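Local coordinates for pectinesterase A (Erwinia chrysanthemi, PDB 2NTP), which hydrolyses the methyl esters of pectin's galacturonosyl residues, releasing methanol and acid groups, the first step in maceration and soft rotting of plant tissue, at residues S27-S32 with I50-L55; A132-K137 with T155-G160; Y239-P244 with N274-W279. One frame throughout, in Å; residues are numbered along the deposited sequence.

In the fold
All three contacts belong to one right-handed parallel beta-helix, the pectinesterase fold, in series along the chain. Contact 1 (27-32 with 50-55) lies at the surface, centred about 23 Å from the chain's centre, away from the annotated sites. Contact 2 (132-137 with 155-160) is buried, centred about 6 Å from it, and joins neighbouring strands, with Y157 in the sugar-binding pocket. Contact 3 (239-244 with 274-279) joins another strand pair and carries R243, which binds substrate and pairs with the nucleophile D175. About 19 Å separates the centres of contacts 1 and 2, about 21 Å those of 2 and 3, and about 39 Å those of 1 and 3, opposite each other across the chain's centre.

Contact 1. Residues S27-S32 with I50-L55; sequences SAPAGS and ITRNNL
A28, the first residue of 27-32 to reach 50-55, sets its methyl against the CD-NE part of R52, with 3.7 Å from A28 CB to R52 NE. P29 then supplies the main acceptor. Its carbonyl O takes two bonds from the side-on edge of the R52 guanidinium, 2.9 Å from R52 NE and 3.1 Å from R52 NH2. That O lies in the guanidinium plane, and the NE bond is the straighter of the two (N-H...O 158° against 140°). R52 can deliver this edge because its CG is anti to the backbone N (chi1 -166°) and the chain runs extended as far as NE. At A30 the carbonyl turns to a water, which also takes a weak bond from R52 NH2. G31 crosses above the guanidinium, its O 3.4 Å over the centre of one face; a second water joins this O to N53 N. The backbone angles of G31 are ones that by themselves call for glycine. S32 closes the contact with its O, which accepts from N54 ND2 at 2.9 Å; the donor stands above the carbonyl plane, while S32 O remains near the amide plane of N54. Outside the pair, N54 OD1 bonds to H56 NE2. The contact thus joins the loop after helix 21-26 to the loop between strands 48-50 and 55-59. Its chemistry implies a cation held by neutral carbonyls, which probably help to stabilise its charge: P29 O grips the guanidinium edge-on, G31 O lies over its face, and T33 O beyond the segment takes NH1.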
ATOM      1  N   SER A  27       2.562   1.703  26.324  1.00 20.95           N
ATOM      2  CA  SER A  27       3.159   1.089  27.519  1.00 21.35           C
ATOM      3  C   SER A  27       4.660   0.800  27.392  1.00 21.66           C
ATOM      4  O   SER A  27       5.346   0.639  28.405  1.00 22.02           O
ATOM      5  CB  SER A  27       2.418  -0.204  27.873  1.00 21.47           C
ATOM      6  OG  SER A  27       2.920  -1.305  27.133  1.00 22.00           O
ATOM      7  N   ALA A  28       5.156   0.733  26.155  1.00 21.84           N
ATOM      8  CA  ALA A  28       6.556   0.389  25.885  1.00 21.84           C
ATOM      9  C   ALA A  28       7.518   1.419  26.465  1.00 21.93           C
ATOM     10  O   ALA A  28       7.293   2.625  26.307  1.00 21.88           O
ATOM     11  CB  ALA A  28       6.785   0.246  24.387  1.00 21.82           C
ATOM     12  N   PRO A  29       8.600   0.955  27.126  1.00 22.00           N
ATOM     13  CA  PRO A  29       9.581   1.902  27.651  1.00 21.98           C
ATOM     14  C   PRO A  29      10.210   2.715  26.521  1.00 21.83           C
ATOM     15  O   PRO A  29      10.378   2.202  25.407  1.00 21.69           O
ATOM     16  CB  PRO A  29      10.629   1.002  28.317  1.00 22.06           C
ATOM     17  CG  PRO A  29      10.452  -0.343  27.692  1.00 22.33           C
ATOM     18  CD  PRO A  29       8.981  -0.444  27.406  1.00 21.97           C
ATOM     19  N   ALA A  30      10.530   3.976  26.802  1.00 21.47           N
ATOM     20  CA  ALA A  30      11.209   4.835  25.835  1.00 21.20           C
ATOM     21  C   ALA A  30      12.554   4.225  25.439  1.00 20.97           C
ATOM     22  O   ALA A  30      13.277   3.708  26.287  1.00 21.21           O
ATOM     23  CB  ALA A  30      11.408   6.228  26.409  1.00 21.34           C
ATOM     24  N   GLY A  31      12.874   4.279  24.149  1.00 20.57           N
ATOM     25  CA  GLY A  31      14.126   3.717  23.646  1.00 19.92           C
ATOM     26  C   GLY A  31      13.954   2.847  22.414  1.00 19.55           C
ATOM     27  O   GLY A  31      12.989   3.004  21.656  1.00 19.41           O
ATOM     28  N   SER A  32      14.892   1.923  22.219  1.00 19.12           N
ATOM     29  CA  SER A  32      14.966   1.157  20.973  1.00 18.64           C
ATOM     30  C   SER A  32      15.253  -0.336  21.140  1.00 18.42           C
ATOM     31  O   SER A  32      15.581  -1.023  20.162  1.00 17.96           O
ATOM     32  CB  SER A  32      15.997   1.789  20.040  1.00 18.65           C
ATOM     33  OG  SER A  32      17.254   1.920  20.687  1.00 19.12           O
ATOM     34  N   ILE A  50       2.986   4.884  14.710  1.00 12.02           N
ATOM     35  CA  ILE A  50       4.132   4.226  15.331  1.00 12.29           C
ATOM     36  C   ILE A  50       5.359   5.119  15.234  1.00 12.42           C
ATOM     37  O   ILE A  50       5.840   5.400  14.138  1.00 12.29           O
ATOM     38  CB  ILE A  50       4.430   2.854  14.660  1.00 12.45           C
ATOM     39  CG1 ILE A  50       3.200   1.930  14.688  1.00 13.37           C
ATOM     40  CG2 ILE A  50       5.679   2.208  15.267  1.00 12.08           C
ATOM     41  CD1 ILE A  50       2.492   1.820  16.019  1.00 15.21           C
ATOM     42  N   THR A  51       5.864   5.561  16.384  1.00 12.85           N
ATOM     43  CA  THR A  51       7.019   6.456  16.423  1.00 13.54           C
ATOM     44  C   THR A  51       8.181   5.847  17.195  1.00 13.84           C
ATOM     45  O   THR A  51       9.262   6.434  17.256  1.00 14.81           O
ATOM     46  CB  THR A  51       6.668   7.827  17.048  1.00 13.45           C
ATOM     47  OG1 THR A  51       6.152   7.629  18.370  1.00 14.26           O
ATOM     48  CG2 THR A  51       5.638   8.561  16.189  1.00 13.81           C
ATOM     49  N   ARG A  52       7.948   4.684  17.791  1.00 13.87           N
ATOM     50  CA  ARG A  52       8.985   3.979  18.526  1.00 13.86           C
ATOM     51  C   ARG A  52       9.686   2.967  17.630  1.00 13.47           C
ATOM     52  O   ARG A  52       9.044   2.119  17.004  1.00 13.56           O
ATOM     53  CB  ARG A  52       8.412   3.273  19.749  1.00 14.09           C
ATOM     54  CG  ARG A  52       9.487   2.822  20.733  1.00 14.96           C
ATOM     55  CD  ARG A  52       8.931   1.822  21.711  1.00 16.26           C
ATOM     56  NE  ARG A  52       9.920   1.403  22.702  1.00 16.29           N
ATOM     57  CZ  ARG A  52      10.839   0.461  22.502  1.00 17.26           C
ATOM     58  NH1 ARG A  52      10.928  -0.165  21.332  1.00 16.15           N
ATOM     59  NH2 ARG A  52      11.681   0.145  23.477  1.00 18.06           N
ATOM     60  N   ASN A  53      11.012   3.068  17.592  1.00 13.15           N
ATOM     61  CA  ASN A  53      11.847   2.126  16.854  1.00 12.49           C
ATOM     62  C   ASN A  53      11.789   0.727  17.454  1.00 12.03           C
ATOM     63  O   ASN A  53      11.622   0.574  18.668  1.00 11.76           O
ATOM     64  CB  ASN A  53      13.301   2.608  16.833  1.00 12.84           C
ATOM     65  CG  ASN A  53      13.495   3.887  16.027  1.00 12.94           C
ATOM     66  OD1 ASN A  53      12.748   4.178  15.088  1.00 13.53           O
ATOM     67  ND2 ASN A  53      14.519   4.653  16.383  1.00 14.89           N
ATOM     68  N   ASN A  54      11.930  -0.289  16.598  1.00 11.36           N
ATOM     69  CA  ASN A  54      12.041  -1.684  17.038  1.00 11.08           C
ATOM     70  C   ASN A  54      10.769  -2.200  17.726  1.00 10.90           C
ATOM     71  O   ASN A  54      10.830  -2.982  18.681  1.00 10.87           O
ATOM     72  CB  ASN A  54      13.273  -1.840  17.951  1.00 11.21           C
ATOM     73  CG  ASN A  54      13.955  -3.196  17.819  1.00 11.38           C
ATOM     74  OD1 ASN A  54      13.489  -4.097  17.118  1.00 11.25           O
ATOM     75  ND2 ASN A  54      15.082  -3.341  18.509  1.00 11.21           N
ATOM     76  N   LEU A  55       9.617  -1.734  17.241  1.00 10.57           N
ATOM     77  CA  LEU A  55       8.316  -2.201  17.723  1.00 10.84           C
ATOM     78  C   LEU A  55       7.777  -3.265  16.785  1.00 10.58           C
ATOM     79  O   LEU A  55       7.917  -3.143  15.561  1.00 10.24           O
ATOM     80  CB  LEU A  55       7.316  -1.045  17.836  1.00 11.32           C
ATOM     81  CG  LEU A  55       5.883  -1.454  18.208  1.00 12.55           C
ATOM     82  CD1 LEU A  55       5.793  -1.895  19.671  1.00 14.50           C
ATOM     83  CD2 LEU A  55       4.902  -0.345  17.908  1.00 14.14           C
TER
HETATM   84  O   HOH W   1      13.059   0.795  25.848  1.00 40.61           O
HETATM   85  O   HOH W   2      12.555   4.735  19.502  1.00 20.63           O

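Contact 2. Residues A132-K137 with T155-G160; sequences ALYVTK and TLYVSG. With ADA (alpha-D-galactopyranuronic acid), chain C.
Parallel strands 133-135 and 156-158 run 4.8 Å apart with axes at 2°, as neighbouring rungs of the beta-helix. Their ladder is tight: Y157 N donates to L133 O (N-H...O 177°), V135 N to Y157 O, and S159 N to V135 O. At the start, T155 O takes two donors, from A132 N at 2.8 Å and from L133 N at 3.3 Å. On the face of L133, V135, L156 and V158, L133 and L156 lie side by side, L133 CD2 3.8 Å from L156 CD1, against F165 and L149. The Y134/Y157 face carries an aromatic stack. Both residues hold CG anti to the backbone N, so their rings point the same way and lie offset, centroids 4.3 Å apart and planes at 19°, with Y134 CE1 over the centre of the Y157 ring. T136 CG2 covers the opposite face of Y134, and F178 stacks on Y157. The 136-137/159-160 end is looser: exposed K137 only brushes S159, its CG 3.6 Å from S159 OG, which bonds to D180. One water bridges Y134 OH and Y157 OH. Y157 OH stays 3.8 Å from O3 of the galacturonate in chain C, which bonds instead to A86 N and T248 O. The chemistry implies an aromatic pair beside the bound sugar, probably part of the groove floor, meeting this sugar by proximity and not by a direct bond.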
ATOM      1  N   ALA A 132      -4.967   2.296   4.156  1.00  4.79           N
ATOM      2  CA  ALA A 132      -4.936   1.310   5.239  1.00  4.86           C
ATOM      3  C   ALA A 132      -3.616   1.400   6.004  1.00  5.25           C
ATOM      4  O   ALA A 132      -3.604   1.488   7.233  1.00  5.23           O
ATOM      5  CB  ALA A 132      -5.151  -0.114   4.693  1.00  4.93           C
ATOM      6  N   LEU A 133      -2.513   1.404   5.259  1.00  5.28           N
ATOM      7  CA  LEU A 133      -1.171   1.430   5.828  1.00  5.63           C
ATOM      8  C   LEU A 133      -0.298   2.449   5.115  1.00  5.96           C
ATOM      9  O   LEU A 133      -0.231   2.468   3.880  1.00  5.58           O
ATOM     10  CB  LEU A 133      -0.543   0.037   5.721  1.00  5.42           C
ATOM     11  CG  LEU A 133       0.912  -0.160   6.145  1.00  5.43           C
ATOM     12  CD1 LEU A 133       1.090   0.115   7.641  1.00  7.15           C
ATOM     13  CD2 LEU A 133       1.336  -1.591   5.788  1.00  5.86           C
ATOM     14  N   TYR A 134       0.378   3.281   5.902  1.00  6.41           N
ATOM     15  CA  TYR A 134       1.252   4.324   5.387  1.00  7.20           C
ATOM     16  C   TYR A 134       2.607   4.147   6.048  1.00  7.66           C
ATOM     17  O   TYR A 134       2.712   4.204   7.268  1.00  7.35           O
ATOM     18  CB  TYR A 134       0.657   5.700   5.713  1.00  7.71           C
ATOM     19  CG  TYR A 134       1.474   6.932   5.345  1.00  8.24           C
ATOM     20  CD1 TYR A 134       2.386   6.925   4.288  1.00  8.40           C
ATOM     21  CD2 TYR A 134       1.287   8.132   6.041  1.00  9.17           C
ATOM     22  CE1 TYR A 134       3.108   8.076   3.953  1.00  9.33           C
ATOM     23  CE2 TYR A 134       1.995   9.273   5.710  1.00  9.33           C
ATOM     24  CZ  TYR A 134       2.900   9.241   4.674  1.00  9.23           C
ATOM     25  OH  TYR A 134       3.601  10.389   4.360  1.00 10.94           O
ATOM     26  N   VAL A 135       3.627   3.881   5.238  1.00  8.40           N
ATOM     27  CA  VAL A 135       5.005   3.872   5.721  1.00  9.47           C
ATOM     28  C   VAL A 135       5.599   5.204   5.291  1.00 10.14           C
ATOM     29  O   VAL A 135       5.665   5.495   4.096  1.00 10.23           O
ATOM     30  CB  VAL A 135       5.817   2.682   5.141  1.00  9.24           C
ATOM     31  CG1 VAL A 135       7.234   2.663   5.728  1.00 10.21           C
ATOM     32  CG2 VAL A 135       5.119   1.360   5.425  1.00  9.32           C
ATOM     33  N   THR A 136       6.009   6.022   6.261  1.00 11.25           N
ATOM     34  CA  THR A 136       6.418   7.406   5.980  1.00 12.83           C
ATOM     35  C   THR A 136       7.907   7.522   5.653  1.00 14.01           C
ATOM     36  O   THR A 136       8.625   6.528   5.652  1.00 14.41           O
ATOM     37  CB  THR A 136       6.099   8.359   7.159  1.00 12.64           C
ATOM     38  OG1 THR A 136       7.034   8.144   8.228  1.00 12.77           O
ATOM     39  CG2 THR A 136       4.683   8.141   7.663  1.00 12.10           C
ATOM     40  N   LYS A 137       8.359   8.747   5.400  1.00 15.95           N
ATOM     41  CA  LYS A 137       9.787   9.017   5.166  1.00 17.50           C
ATOM     42  C   LYS A 137      10.687   8.630   6.344  1.00 18.01           C
ATOM     43  O   LYS A 137      11.885   8.374   6.160  1.00 18.86           O
ATOM     44  CB  LYS A 137      10.002  10.481   4.771  1.00 17.97           C
ATOM     45  CG  LYS A 137       9.358  10.846   3.450  1.00 19.70           C
ATOM     46  CD  LYS A 137      10.012  12.055   2.812  1.00 22.21           C
ATOM     47  CE  LYS A 137       9.446  12.298   1.423  1.00 23.33           C
ATOM     48  NZ  LYS A 137      10.295  13.236   0.642  1.00 25.10           N
ATOM     49  N   THR A 155      -4.883   2.045  -0.973  1.00  4.90           N
ATOM     50  CA  THR A 155      -4.760   1.131   0.176  1.00  4.76           C
ATOM     51  C   THR A 155      -3.401   1.189   0.894  1.00  5.09           C
ATOM     52  O   THR A 155      -3.354   1.320   2.117  1.00  5.11           O
ATOM     53  CB  THR A 155      -5.054  -0.316  -0.255  1.00  4.52           C
ATOM     54  OG1 THR A 155      -6.346  -0.355  -0.879  1.00  4.35           O
ATOM     55  CG2 THR A 155      -5.026  -1.272   0.957  1.00  5.23           C
ATOM     56  N   LEU A 156      -2.318   1.085   0.125  1.00  5.05           N
ATOM     57  CA  LEU A 156      -0.958   1.036   0.672  1.00  5.06           C
ATOM     58  C   LEU A 156      -0.095   2.184   0.155  1.00  5.30           C
ATOM     59  O   LEU A 156       0.171   2.279  -1.047  1.00  5.27           O
ATOM     60  CB  LEU A 156      -0.293  -0.302   0.348  1.00  5.57           C
ATOM     61  CG  LEU A 156       1.174  -0.432   0.781  1.00  4.49           C
ATOM     62  CD1 LEU A 156       1.346  -0.220   2.296  1.00  5.16           C
ATOM     63  CD2 LEU A 156       1.739  -1.792   0.351  1.00  4.85           C
ATOM     64  N   TYR A 157       0.351   3.023   1.088  1.00  5.82           N
ATOM     65  CA  TYR A 157       1.154   4.209   0.795  1.00  6.48           C
ATOM     66  C   TYR A 157       2.559   3.911   1.308  1.00  6.92           C
ATOM     67  O   TYR A 157       2.788   3.897   2.513  1.00  6.97           O
ATOM     68  CB  TYR A 157       0.558   5.415   1.540  1.00  7.02           C
ATOM     69  CG  TYR A 157       1.053   6.805   1.143  1.00  7.23           C
ATOM     70  CD1 TYR A 157       2.151   6.987   0.296  1.00  7.96           C
ATOM     71  CD2 TYR A 157       0.415   7.946   1.639  1.00  8.39           C
ATOM     72  CE1 TYR A 157       2.596   8.274  -0.049  1.00  8.19           C
ATOM     73  CE2 TYR A 157       0.853   9.228   1.305  1.00  9.17           C
ATOM     74  CZ  TYR A 157       1.933   9.385   0.460  1.00  9.15           C
ATOM     75  OH  TYR A 157       2.357  10.657   0.137  1.00 10.40           O
ATOM     76  N   VAL A 158       3.486   3.632   0.396  1.00  7.35           N
ATOM     77  CA  VAL A 158       4.866   3.332   0.771  1.00  8.02           C
ATOM     78  C   VAL A 158       5.808   4.470   0.370  1.00  8.74           C
ATOM     79  O   VAL A 158       6.090   4.666  -0.810  1.00  8.78           O
ATOM     80  CB  VAL A 158       5.350   1.963   0.198  1.00  7.85           C
ATOM     81  CG1 VAL A 158       4.826   0.806   1.053  1.00  8.07           C
ATOM     82  CG2 VAL A 158       4.920   1.787  -1.257  1.00  7.85           C
ATOM     83  N   SER A 159       6.271   5.221   1.369  1.00  9.87           N
ATOM     84  CA  SER A 159       7.194   6.336   1.148  1.00 11.03           C
ATOM     85  C   SER A 159       8.532   6.083   1.853  1.00 11.82           C
ATOM     86  O   SER A 159       8.673   5.110   2.582  1.00 12.76           O
ATOM     87  CB  SER A 159       6.556   7.638   1.646  1.00 11.16           C
ATOM     88  OG  SER A 159       7.313   8.775   1.265  1.00 11.42           O
ATOM     89  N   GLY A 160       9.509   6.948   1.605  1.00 12.33           N
ATOM     90  CA  GLY A 160      10.797   6.898   2.299  1.00 12.50           C
ATOM     91  C   GLY A 160      11.683   5.708   1.983  1.00 12.03           C
ATOM     92  O   GLY A 160      12.137   5.544   0.854  1.00 13.09           O
TER
HETATM   93  C1  ADA C   5      -0.839  15.164  -2.581  1.00 16.32           C
HETATM   94  C2  ADA C   5       0.684  15.182  -2.438  1.00 16.69           C
HETATM   95  C3  ADA C   5       1.159  14.053  -1.520  1.00 17.80           C
HETATM   96  C4  ADA C   5       0.404  14.072  -0.187  1.00 18.88           C
HETATM   97  C5  ADA C   5      -1.102  14.059  -0.452  1.00 18.26           C
HETATM   98  C6  ADA C   5      -1.897  14.127   0.825  1.00 18.91           C
HETATM   99  O2  ADA C   5       1.260  15.035  -3.737  1.00 16.06           O
HETATM  100  O3  ADA C   5       2.580  14.136  -1.315  1.00 18.22           O
HETATM  101  O4  ADA C   5       0.718  15.257   0.559  1.00 21.91           O
HETATM  102  O5  ADA C   5      -1.456  15.171  -1.289  1.00 17.16           O
HETATM  103  O6B ADA C   5      -1.563  13.406   1.790  1.00 17.60           O
HETATM  104  O6A ADA C   5      -2.872  14.904   0.867  1.00 20.30           O
HETATM  105  O   HOH W   3       2.277  12.207   2.368  1.00 29.90           O

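Contact 3. Residues Y239-P244 with N274-W279. With ADA (alpha-D-galactopyranuronic acid), chain B.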
ATOM      1  N   TYR A 239      -7.939  -3.307 -15.562  1.00  7.46           N
ATOM      2  CA  TYR A 239      -6.914  -2.860 -14.607  1.00  6.98           C
ATOM      3  C   TYR A 239      -5.535  -2.642 -15.218  1.00  6.82           C
ATOM      4  O   TYR A 239      -5.041  -3.473 -15.981  1.00  6.79           O
ATOM      5  CB  TYR A 239      -6.801  -3.853 -13.447  1.00  6.87           C
ATOM      6  CG  TYR A 239      -7.693  -3.508 -12.283  1.00  6.85           C
ATOM      7  CD1 TYR A 239      -9.042  -3.877 -12.273  1.00  6.45           C
ATOM      8  CD2 TYR A 239      -7.196  -2.793 -11.194  1.00  6.54           C
ATOM      9  CE1 TYR A 239      -9.864  -3.553 -11.203  1.00  6.07           C
ATOM     10  CE2 TYR A 239      -8.009  -2.463 -10.125  1.00  6.11           C
ATOM     11  CZ  TYR A 239      -9.342  -2.839 -10.134  1.00  7.22           C
ATOM     12  OH  TYR A 239     -10.140  -2.505  -9.071  1.00  6.68           O
ATOM     13  N   GLY A 240      -4.917  -1.517 -14.876  1.00  6.63           N
ATOM     14  CA  GLY A 240      -3.536  -1.268 -15.262  1.00  6.32           C
ATOM     15  C   GLY A 240      -2.573  -1.794 -14.216  1.00  6.42           C
ATOM     16  O   GLY A 240      -2.877  -1.799 -13.017  1.00  6.23           O
ATOM     17  N   LEU A 241      -1.403  -2.234 -14.673  1.00  6.28           N
ATOM     18  CA  LEU A 241      -0.334  -2.657 -13.768  1.00  6.46           C
ATOM     19  C   LEU A 241       0.240  -1.477 -12.996  1.00  6.31           C
ATOM     20  O   LEU A 241       0.690  -1.627 -11.860  1.00  6.28           O
ATOM     21  CB  LEU A 241       0.786  -3.352 -14.542  1.00  6.75           C
ATOM     22  CG  LEU A 241       0.475  -4.722 -15.151  1.00  7.30           C
ATOM     23  CD1 LEU A 241       1.619  -5.158 -16.044  1.00  7.95           C
ATOM     24  CD2 LEU A 241       0.201  -5.755 -14.062  1.00  7.54           C
ATOM     25  N   GLY A 242       0.208  -0.304 -13.617  1.00  6.21           N
ATOM     26  CA  GLY A 242       0.753   0.893 -12.999  1.00  5.91           C
ATOM     27  C   GLY A 242       0.533   2.112 -13.868  1.00  6.05           C
ATOM     28  O   GLY A 242       0.342   1.995 -15.078  1.00  5.96           O
ATOM     29  N   ARG A 243       0.535   3.277 -13.227  1.00  6.18           N
ATOM     30  CA  ARG A 243       0.593   4.568 -13.912  1.00  6.00           C
ATOM     31  C   ARG A 243       1.551   5.477 -13.125  1.00  6.27           C
ATOM     32  O   ARG A 243       1.736   5.281 -11.921  1.00  6.22           O
ATOM     33  CB  ARG A 243      -0.804   5.180 -14.081  1.00  6.19           C
ATOM     34  CG  ARG A 243      -1.581   5.417 -12.788  1.00  6.27           C
ATOM     35  CD  ARG A 243      -2.947   6.040 -13.072  1.00  5.72           C
ATOM     36  NE  ARG A 243      -3.622   6.423 -11.835  1.00  5.94           N
ATOM     37  CZ  ARG A 243      -4.657   7.260 -11.761  1.00  6.97           C
ATOM     38  NH1 ARG A 243      -5.156   7.814 -12.861  1.00  7.01           N
ATOM     39  NH2 ARG A 243      -5.192   7.546 -10.583  1.00  7.37           N
ATOM     40  N   PRO A 244       2.188   6.452 -13.797  1.00  6.43           N
ATOM     41  CA  PRO A 244       3.257   7.192 -13.125  1.00  6.71           C
ATOM     42  C   PRO A 244       2.756   8.351 -12.271  1.00  7.13           C
ATOM     43  O   PRO A 244       2.270   9.347 -12.806  1.00  7.22           O
ATOM     44  CB  PRO A 244       4.111   7.726 -14.292  1.00  7.07           C
ATOM     45  CG  PRO A 244       3.373   7.355 -15.564  1.00  6.87           C
ATOM     46  CD  PRO A 244       2.001   6.902 -15.187  1.00  6.85           C
ATOM     47  N   ASN A 274      -6.741 -12.037 -16.572  1.00 10.28           N
ATOM     48  CA  ASN A 274      -6.985 -11.222 -17.760  1.00 10.07           C
ATOM     49  C   ASN A 274      -7.663  -9.875 -17.510  1.00  9.38           C
ATOM     50  O   ASN A 274      -7.976  -9.169 -18.460  1.00  9.42           O
ATOM     51  CB  ASN A 274      -7.727 -12.026 -18.852  1.00 10.81           C
ATOM     52  CG  ASN A 274      -9.204 -12.201 -18.563  1.00 11.73           C
ATOM     53  OD1 ASN A 274      -9.718 -11.746 -17.543  1.00 12.64           O
ATOM     54  ND2 ASN A 274      -9.903 -12.867 -19.480  1.00 15.28           N
ATOM     55  N   HIS A 275      -7.873  -9.513 -16.244  1.00  8.85           N
ATOM     56  CA  HIS A 275      -8.331  -8.158 -15.919  1.00  8.44           C
ATOM     57  C   HIS A 275      -7.244  -7.118 -16.241  1.00  8.29           C
ATOM     58  O   HIS A 275      -7.535  -5.935 -16.433  1.00  8.52           O
ATOM     59  CB  HIS A 275      -8.823  -8.061 -14.462  1.00  8.40           C
ATOM     60  CG  HIS A 275      -7.763  -8.311 -13.431  1.00  7.69           C
ATOM     61  ND1 HIS A 275      -7.139  -9.531 -13.271  1.00  7.16           N
ATOM     62  CD2 HIS A 275      -7.242  -7.498 -12.480  1.00  7.00           C
ATOM     63  CE1 HIS A 275      -6.269  -9.453 -12.280  1.00  7.53           C
ATOM     64  NE2 HIS A 275      -6.312  -8.228 -11.784  1.00  7.70           N
ATOM     65  N   ILE A 276      -6.001  -7.581 -16.336  1.00  8.07           N
ATOM     66  CA  ILE A 276      -4.854  -6.724 -16.638  1.00  7.96           C
ATOM     67  C   ILE A 276      -4.765  -6.420 -18.138  1.00  8.30           C
ATOM     68  O   ILE A 276      -4.770  -7.345 -18.965  1.00  8.19           O
ATOM     69  CB  ILE A 276      -3.522  -7.384 -16.164  1.00  8.01           C
ATOM     70  CG1 ILE A 276      -3.496  -7.575 -14.637  1.00  8.00           C
ATOM     71  CG2 ILE A 276      -2.305  -6.580 -16.650  1.00  7.68           C
ATOM     72  CD1 ILE A 276      -3.696  -6.287 -13.810  1.00  8.07           C
ATOM     73  N   TYR A 277      -4.674  -5.134 -18.481  1.00  8.27           N
ATOM     74  CA  TYR A 277      -4.489  -4.714 -19.880  1.00  8.73           C
ATOM     75  C   TYR A 277      -3.067  -4.250 -20.207  1.00  8.99           C
ATOM     76  O   TYR A 277      -2.688  -4.180 -21.384  1.00  9.65           O
ATOM     77  CB  TYR A 277      -5.517  -3.645 -20.294  1.00  8.80           C
ATOM     78  CG  TYR A 277      -5.466  -2.357 -19.497  1.00  8.70           C
ATOM     79  CD1 TYR A 277      -4.473  -1.399 -19.727  1.00  9.24           C
ATOM     80  CD2 TYR A 277      -6.424  -2.087 -18.523  1.00  8.76           C
ATOM     81  CE1 TYR A 277      -4.430  -0.212 -18.986  1.00  9.05           C
ATOM     82  CE2 TYR A 277      -6.391  -0.901 -17.781  1.00  8.66           C
ATOM     83  CZ  TYR A 277      -5.395   0.025 -18.019  1.00  8.98           C
ATOM     84  OH  TYR A 277      -5.365   1.188 -17.285  1.00  8.84           O
ATOM     85  N   GLY A 278      -2.286  -3.932 -19.173  1.00  8.75           N
ATOM     86  CA  GLY A 278      -0.940  -3.379 -19.347  1.00  8.68           C
ATOM     87  C   GLY A 278      -0.724  -2.159 -18.475  1.00  8.64           C
ATOM     88  O   GLY A 278      -1.278  -2.069 -17.381  1.00  8.64           O
ATOM     89  N   TRP A 279       0.088  -1.222 -18.958  1.00  8.27           N
ATOM     90  CA  TRP A 279       0.418  -0.011 -18.209  1.00  8.30           C
ATOM     91  C   TRP A 279      -0.451   1.162 -18.669  1.00  8.28           C
ATOM     92  O   TRP A 279      -1.158   1.061 -19.675  1.00  8.33           O
ATOM     93  CB  TRP A 279       1.900   0.334 -18.396  1.00  8.30           C
ATOM     94  CG  TRP A 279       2.851  -0.772 -18.020  1.00  8.23           C
ATOM     95  CD1 TRP A 279       3.469  -1.648 -18.872  1.00  8.46           C
ATOM     96  CD2 TRP A 279       3.296  -1.116 -16.700  1.00  7.68           C
ATOM     97  NE1 TRP A 279       4.270  -2.514 -18.163  1.00  8.03           N
ATOM     98  CE2 TRP A 279       4.181  -2.212 -16.829  1.00  8.35           C
ATOM     99  CE3 TRP A 279       3.034  -0.604 -15.421  1.00  7.77           C
ATOM    100  CZ2 TRP A 279       4.809  -2.806 -15.725  1.00  8.36           C
ATOM    101  CZ3 TRP A 279       3.658  -1.187 -14.325  1.00  7.97           C
ATOM    102  CH2 TRP A 279       4.537  -2.283 -14.483  1.00  8.61           C
TER
HETATM  103  C1  ADA B   2      -8.809   8.190 -10.959  1.00 17.95           C
HETATM  104  C2  ADA B   2      -9.216   8.398  -9.501  1.00 15.07           C
HETATM  105  C3  ADA B   2      -9.433   9.881  -9.205  1.00 14.54           C
HETATM  106  C4  ADA B   2      -8.266  10.733  -9.716  1.00 13.74           C
HETATM  107  C5  ADA B   2      -7.919  10.402 -11.166  1.00 15.04           C
HETATM  108  C6  ADA B   2      -6.699  11.172 -11.593  1.00 15.36           C
HETATM  109  O2  ADA B   2     -10.431   7.691  -9.247  1.00 15.31           O
HETATM  110  O3  ADA B   2      -9.613  10.080  -7.796  1.00 13.06           O
HETATM  111  O4  ADA B   2      -7.094  10.519  -8.921  1.00 13.17           O
HETATM  112  O5  ADA B   2      -7.669   8.996 -11.276  1.00 14.74           O
HETATM  113  O6B ADA B   2      -5.798  10.567 -12.210  1.00 15.63           O
HETATM  114  O6A ADA B   2      -6.625  12.390 -11.316  1.00 15.90           O
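In this parallel beta-helix, residues 239-244 and 274-279 belong to adjacent rungs. Backbone bonds carry the pairing: Y239 N donates to H275 O and Y277 N to Y239 O, at 2.8 and 3.0 Å. Beyond them L241 N reaches G278 O at 2.7 Å, from above the carbonyl plane, where segment 239-244 turns a corner, at L241. Aromatic contacts follow. H275 turns its edge to the Y239 ring in an offset T-shaped pair with planes at 69°. Y277, its CG between the backbone N and carbonyl carbon (chi1 61°), folds its ring over the neighbouring strand, so that G240 CA sits over one face, 4.0 Å from the centroid; the absence of a side chain at G240 lets the ring lie this close, and Y277 OH bonds to D280. L241 CB makes a second CH-pi contact, 16° off the normal of the W279 six-membered ring. Apolar packing adds L241 CG against I276 CG2, their side chains crossing at about a right angle. Polar reach into the groove comes from R243, a substrate-binding residue whose NE forms a salt bridge with the nucleophile D175, while its NH2 bonds to the ring oxygen O5 of the chain B galacturonate at 3.0 Å.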